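Side-chain contacts in protein synthesis inhibitor I (Hordeum vulgare, PDB 4FBC), which is a plant member of the ribosome-inactivating protein family, an inhibitor of protein synthesis, modelled here with adenosine monophosphate in its ligand pocket: residues Q215-A220 against A252-I257; L222-K227 against A235-I240. The protein carries 3 engineered substitutions. All blocks are in the same frame, centred on the assembly; numbering follows the deposited sequence.

Interaction 1: residues Q215-A220 against A252-I257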
loop_
_atom_site.group_PDB
_atom_site.type_symbol
_atom_site.label_atom_id
_atom_site.label_comp_id
_atom_site.label_asym_id
_atom_site.label_seq_id
_atom_site.Cartn_x
_atom_site.Cartn_y
_atom_site.Cartn_z
ATOM N N GLN A 215 -0.451 -3.430 11.110
ATOM C CA GLN A 215 -0.800 -4.719 11.700
ATOM C C GLN A 215 -1.471 -4.541 13.070
ATOM O O GLN A 215 -2.483 -5.190 13.364
ATOM C CB GLN A 215 0.445 -5.618 11.795
ATOM C CG GLN A 215 0.173 -7.005 12.382
ATOM C CD GLN A 215 1.341 -7.953 12.173
ATOM O OE1 GLN A 215 2.487 -7.521 12.039
ATOM N NE2 GLN A 215 1.058 -9.247 12.135
ATOM N N ASP A 216 -0.909 -3.660 13.902
ATOM C CA ASP A 216 -1.469 -3.380 15.225
ATOM C C ASP A 216 -2.906 -2.859 15.143
ATOM O O ASP A 216 -3.767 -3.276 15.906
ATOM C CB ASP A 216 -0.614 -2.339 15.967
ATOM C CG ASP A 216 0.698 -2.899 16.472
ATOM O OD1 ASP A 216 0.824 -4.140 16.590
ATOM O OD2 ASP A 216 1.601 -2.084 16.765
ATOM N N LEU A 217 -3.160 -1.940 14.219
ATOM C CA LEU A 217 -4.497 -1.355 14.106
ATOM C C LEU A 217 -5.463 -2.389 13.529
ATOM O O LEU A 217 -6.599 -2.494 13.977
ATOM C CB LEU A 217 -4.477 -0.084 13.243
ATOM C CG LEU A 217 -5.814 0.666 13.123
ATOM C CD1 LEU A 217 -6.371 1.080 14.486
ATOM C CD2 LEU A 217 -5.664 1.890 12.217
ATOM N N SER A 218 -5.002 -3.152 12.540
ATOM C CA SER A 218 -5.822 -4.203 11.945
ATOM C C SER A 218 -6.214 -5.225 13.006
ATOM O O SER A 218 -7.387 -5.575 13.149
ATOM C CB SER A 218 -5.075 -4.897 10.799
ATOM O OG SER A 218 -4.831 -3.997 9.731
ATOM N N ALA A 219 -5.226 -5.694 13.767
ATOM C CA ALA A 219 -5.501 -6.657 14.829
ATOM C C ALA A 219 -6.440 -6.095 15.900
ATOM O O ALA A 219 -7.337 -6.789 16.360
ATOM C CB ALA A 219 -4.201 -7.146 15.452
ATOM N N ALA A 220 -6.240 -4.840 16.305
ATOM C CA ALA A 220 -7.120 -4.219 17.290
ATOM C C ALA A 220 -8.597 -4.207 16.883
ATOM O O ALA A 220 -9.485 -4.420 17.712
ATOM C CB ALA A 220 -6.641 -2.802 17.623
ATOM N N ALA A 252 -12.537 1.925 12.163
ATOM C CA ALA A 252 -13.212 1.626 10.892
ATOM C C ALA A 252 -13.082 2.794 9.916
ATOM O O ALA A 252 -12.808 2.594 8.733
ATOM C CB ALA A 252 -14.684 1.273 11.118
ATOM N N ASN A 253 -13.268 4.016 10.407
ATOM C CA ASN A 253 -13.060 5.191 9.559
ATOM C C ASN A 253 -11.609 5.378 9.130
ATOM O O ASN A 253 -11.338 6.044 8.135
ATOM C CB ASN A 253 -13.560 6.455 10.263
ATOM C CG ASN A 253 -15.059 6.592 10.200
ATOM O OD1 ASN A 253 -15.666 6.417 9.135
ATOM N ND2 ASN A 253 -15.676 6.898 11.335
ATOM N N THR A 254 -10.675 4.785 9.873
ATOM C CA THR A 254 -9.251 4.953 9.587
ATOM C C THR A 254 -8.702 3.904 8.617
ATOM O O THR A 254 -7.902 4.230 7.733
ATOM C CB THR A 254 -8.422 4.952 10.891
ATOM O OG1 THR A 254 -8.872 6.036 11.717
ATOM C CG2 THR A 254 -6.926 5.111 10.591
ATOM N N LEU A 255 -9.149 2.659 8.769
ATOM C CA LEU A 255 -8.624 1.546 7.978
ATOM C C LEU A 255 -9.227 1.523 6.570
ATOM O O LEU A 255 -10.444 1.440 6.410
ATOM C CB LEU A 255 -8.880 0.209 8.701
ATOM C CG LEU A 255 -7.968 -0.049 9.911
ATOM C CD1 LEU A 255 -8.608 -1.037 10.871
ATOM C CD2 LEU A 255 -6.596 -0.531 9.457
ATOM N N GLY A 256 -8.371 1.608 5.557
ATOM C CA GLY A 256 -8.792 1.427 4.171
ATOM C C GLY A 256 -9.012 -0.049 3.867
ATOM O O GLY A 256 -10.056 -0.435 3.347
ATOM N N ILE A 257 -8.022 -0.878 4.197
ATOM C CA ILE A 257 -8.165 -2.337 4.108
ATOM C C ILE A 257 -7.275 -2.939 5.180
ATOM O O ILE A 257 -6.174 -2.451 5.396
ATOM C CB ILE A 257 -7.843 -2.889 2.674
ATOM C CG1 ILE A 257 -8.052 -4.412 2.613
ATOM C CG2 ILE A 257 -6.432 -2.469 2.204
ATOM C CD1 ILE A 257 -8.056 -4.971 1.161
#
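Leu217 of helix 214-225 and Leu255, just past the end of helix 248-254, form the tight centre of this contact. Their side chains run past each other in opposite directions rather than meeting end on, so that Leu217 CG lies 3.9 Å from Leu255 CG and the methyls Leu217 CD2 and Leu255 CD2 are 3.8 Å apart. The branches of Leu255 divide the work: CD1 rests 4.0 Å from the backbone oxygen Leu217 O, while CD2 also reaches Ser218 OG at 3.9 Å. Leu255 has left helical geometry (psi 121°), and with chi1 at -74° its CG sits opposite its carbonyl carbon, pointing the branched end at the other helix. On the flank, Thr254 CG2 adds a methyl 3.8 Å from Leu217 CD2.

Branched leucines suit this buried place because they fill it without needing polar partners. The two hydroxyls beside them are satisfied elsewhere: Thr254 OG1 bonds back to Gln250 O in its own helix, and Ser218 OG is gripped by both Trp214 O and Leu259 N. Serine is small enough here to let Leu255 come close. No hydrogen bond joins the two segments, so their mutual hold is apolar.

The far sides are quite different. Gln215 and Asp216 on one helix and Asn253 on the other are exposed and take no part in the leucine packing, as befits polar side chains.

Leu255 O accepts bonds from Arg49 and Gln181, and Ile257 O accepts one from Trp214 NE1. Trp214 lines the adenosine monophosphate pocket, as does Arg179, whose backbone hydrogen-bonds that of Gly256 and Ile257. The arrangement is thus a small apolar packing of a helix against the end of another, probably in the second shell of the ligand site of a ribosome-inactivating protein.

Interaction 2: residues L222-K227 against A235-I240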
loop_
_atom_site.group_PDB
_atom_site.type_symbol
_atom_site.label_atom_id
_atom_site.label_comp_id
_atom_site.label_asym_id
_atom_site.label_seq_id
_atom_site.Cartn_x
_atom_site.Cartn_y
_atom_site.Cartn_z
ATOM N N LEU A 222 -9.959 -6.305 14.492
ATOM C CA LEU A 222 -10.359 -7.713 14.349
ATOM C C LEU A 222 -10.763 -8.357 15.676
ATOM O O LEU A 222 -11.672 -9.192 15.726
ATOM C CB LEU A 222 -9.240 -8.529 13.695
ATOM C CG LEU A 222 -9.016 -8.239 12.206
ATOM C CD1 LEU A 222 -7.698 -8.839 11.718
ATOM C CD2 LEU A 222 -10.182 -8.777 11.393
ATOM N N LYS A 223 -10.079 -7.977 16.750
ATOM C CA LYS A 223 -10.396 -8.504 18.076
ATOM C C LYS A 223 -11.820 -8.186 18.511
ATOM O O LYS A 223 -12.450 -8.967 19.230
ATOM C CB LYS A 223 -9.386 -7.990 19.108
ATOM C CG LYS A 223 -8.026 -8.649 18.989
ATOM C CD LYS A 223 -7.033 -8.084 19.978
ATOM C CE LYS A 223 -5.679 -8.761 19.811
ATOM N NZ LYS A 223 -4.662 -8.230 20.778
ATOM N N THR A 224 -12.348 -7.052 18.064
ATOM C CA THR A 224 -13.698 -6.662 18.463
ATOM C C THR A 224 -14.792 -7.496 17.785
ATOM O O THR A 224 -15.951 -7.499 18.225
ATOM C CB THR A 224 -13.953 -5.141 18.239
ATOM O OG1 THR A 224 -13.965 -4.855 16.836
ATOM C CG2 THR A 224 -12.879 -4.303 18.935
ATOM N N ASP A 225 -14.423 -8.216 16.728
ATOM C CA ASP A 225 -15.384 -9.055 16.007
ATOM C C ASP A 225 -15.567 -10.434 16.642
ATOM O O ASP A 225 -16.551 -11.132 16.364
ATOM C CB ASP A 225 -14.953 -9.240 14.552
ATOM C CG ASP A 225 -14.863 -7.934 13.796
ATOM O OD1 ASP A 225 -15.626 -6.989 14.120
ATOM O OD2 ASP A 225 -14.037 -7.871 12.857
ATOM N N VAL A 226 -14.612 -10.830 17.479
ATOM C CA VAL A 226 -14.652 -12.148 18.111
ATOM C C VAL A 226 -15.870 -12.240 19.024
ATOM O O VAL A 226 -15.996 -11.464 19.972
ATOM C CB VAL A 226 -13.369 -12.416 18.934
ATOM C CG1 VAL A 226 -13.471 -13.753 19.654
ATOM C CG2 VAL A 226 -12.137 -12.393 18.040
ATOM N N LYS A 227 -16.783 -13.163 18.723
ATOM C CA LYS A 227 -17.972 -13.333 19.556
ATOM C C LYS A 227 -17.562 -13.900 20.910
ATOM O O LYS A 227 -16.813 -14.876 20.977
ATOM C CB LYS A 227 -19.008 -14.245 18.881
ATOM C CG LYS A 227 -19.622 -13.688 17.586
ATOM C CD LYS A 227 -20.029 -12.219 17.720
ATOM C CE LYS A 227 -21.239 -11.877 16.843
ATOM N NZ LYS A 227 -21.252 -12.628 15.551
ATOM N N ALA A 235 -15.881 -7.973 23.223
ATOM C CA ALA A 235 -14.589 -7.341 23.453
ATOM C C ALA A 235 -14.667 -5.869 23.061
ATOM O O ALA A 235 -15.269 -5.525 22.040
ATOM C CB ALA A 235 -13.506 -8.045 22.660
ATOM N N LYS A 236 -14.079 -5.004 23.878
ATOM C CA LYS A 236 -14.066 -3.574 23.581
ATOM C C LYS A 236 -12.764 -3.205 22.889
ATOM O O LYS A 236 -11.724 -3.815 23.146
ATOM C CB LYS A 236 -14.223 -2.751 24.861
ATOM C CG LYS A 236 -15.533 -2.982 25.600
ATOM C CD LYS A 236 -15.527 -2.288 26.961
ATOM C CE LYS A 236 -16.767 -2.645 27.774
ATOM N NZ LYS A 236 -16.805 -4.095 28.133
ATOM N N PHE A 237 -12.825 -2.214 22.005
ATOM C CA PHE A 237 -11.639 -1.758 21.295
ATOM C C PHE A 237 -10.600 -1.197 22.261
ATOM O O PHE A 237 -10.926 -0.393 23.140
ATOM C CB PHE A 237 -12.016 -0.696 20.250
ATOM C CG PHE A 237 -10.872 -0.281 19.364
ATOM C CD1 PHE A 237 -10.530 -1.036 18.247
ATOM C CD2 PHE A 237 -10.129 0.862 19.646
ATOM C CE1 PHE A 237 -9.469 -0.663 17.430
ATOM C CE2 PHE A 237 -9.069 1.242 18.831
ATOM C CZ PHE A 237 -8.738 0.485 17.726
ATOM N N ALA A 238 -9.353 -1.628 22.106
ATOM C CA ALA A 238 -8.259 -1.091 22.910
ATOM C C ALA A 238 -7.639 0.113 22.207
ATOM O O ALA A 238 -7.010 -0.036 21.160
ATOM C CB ALA A 238 -7.206 -2.164 23.162
ATOM N N PRO A 239 -7.796 1.311 22.796
ATOM C CA PRO A 239 -7.337 2.550 22.149
ATOM C C PRO A 239 -5.869 2.532 21.749
ATOM O O PRO A 239 -5.021 1.922 22.415
ATOM C CB PRO A 239 -7.538 3.613 23.237
ATOM C CG PRO A 239 -8.590 3.066 24.124
ATOM C CD PRO A 239 -8.407 1.567 24.112
ATOM N N ILE A 240 -5.572 3.211 20.650
ATOM C CA ILE A 240 -4.192 3.419 20.242
ATOM C C ILE A 240 -4.029 4.934 20.133
ATOM O O ILE A 240 -4.237 5.532 19.071
ATOM C CB ILE A 240 -3.871 2.702 18.910
ATOM C CG1 ILE A 240 -4.237 1.216 18.991
ATOM C CG2 ILE A 240 -2.400 2.849 18.551
ATOM C CD1 ILE A 240 -3.967 0.452 17.693
#
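Thr224 and Phe237 make an apolar contact between the later part of helix 214-225 and the loop that returns beside it. The threonine methyl does the touching: Thr224 CG2 rests on the backbone of Phe237, 3.7 Å from both Phe237 N and Phe237 CA, with Phe237 CB next at 3.9 Å. It meets the phenyl ring at its edge, near the ring plane, with Thr224 CG2 4.1 Å from Phe237 CD1, so neither ring face is used here. With Phe237 CG opposite its own backbone N (chi1 -174°), the ring is carried away from its backbone, so that its edge meets the threonine methyl and the rest packs on Leu217, Ala220, Ala248 and Ala251 of the two helices.

A second kind of contact sets carbon against carbonyl oxygen. Ala235 CB faces the helix 3.7 Å from Lys223 O, and in return Ala235 O lies 4.0 Å from Thr224 CB. The small alanine permits this approach, the CA atoms of Thr224 and Ala235 being 5.1 Å apart.

Hydrogen bonds do not cross the contact. Threonine suits its place because one branch is polar, OG1 bonding Leu221 O and His47 NE2, and the other is a methyl turned to the loop.

With exposed residues such as Lys223 and Lys236 at its margin, this is a surface contact, in which an extended, non-regular loop doubles back beside the later part of a helix, in the irregular connection between helix 214-225 and helix 248-254.

How the interactions relate
Along the chain the order is 215-220, 222-227, 235-240, 252-257: interaction 2 closes a short excursion within the longer one closed by interaction 1. Both draw on helix 214-225, and their centres lie about 11 Å apart. Phe237 and Ile240 connect them directly. Phe237 CE1 is 3.6 Å from Ala220 CB, and Ile240 CD1 packs 4.1 Å from Leu217 CA. Interaction 1 is buried, about 13 Å from the chain's centre and close to the adenosine monophosphate pocket, whereas interaction 2 sits at the surface, about 24 Å out. The helix thus runs from the ligand site to the periphery, with the returning loop beside its later part and the end of helix 248-254 against its middle.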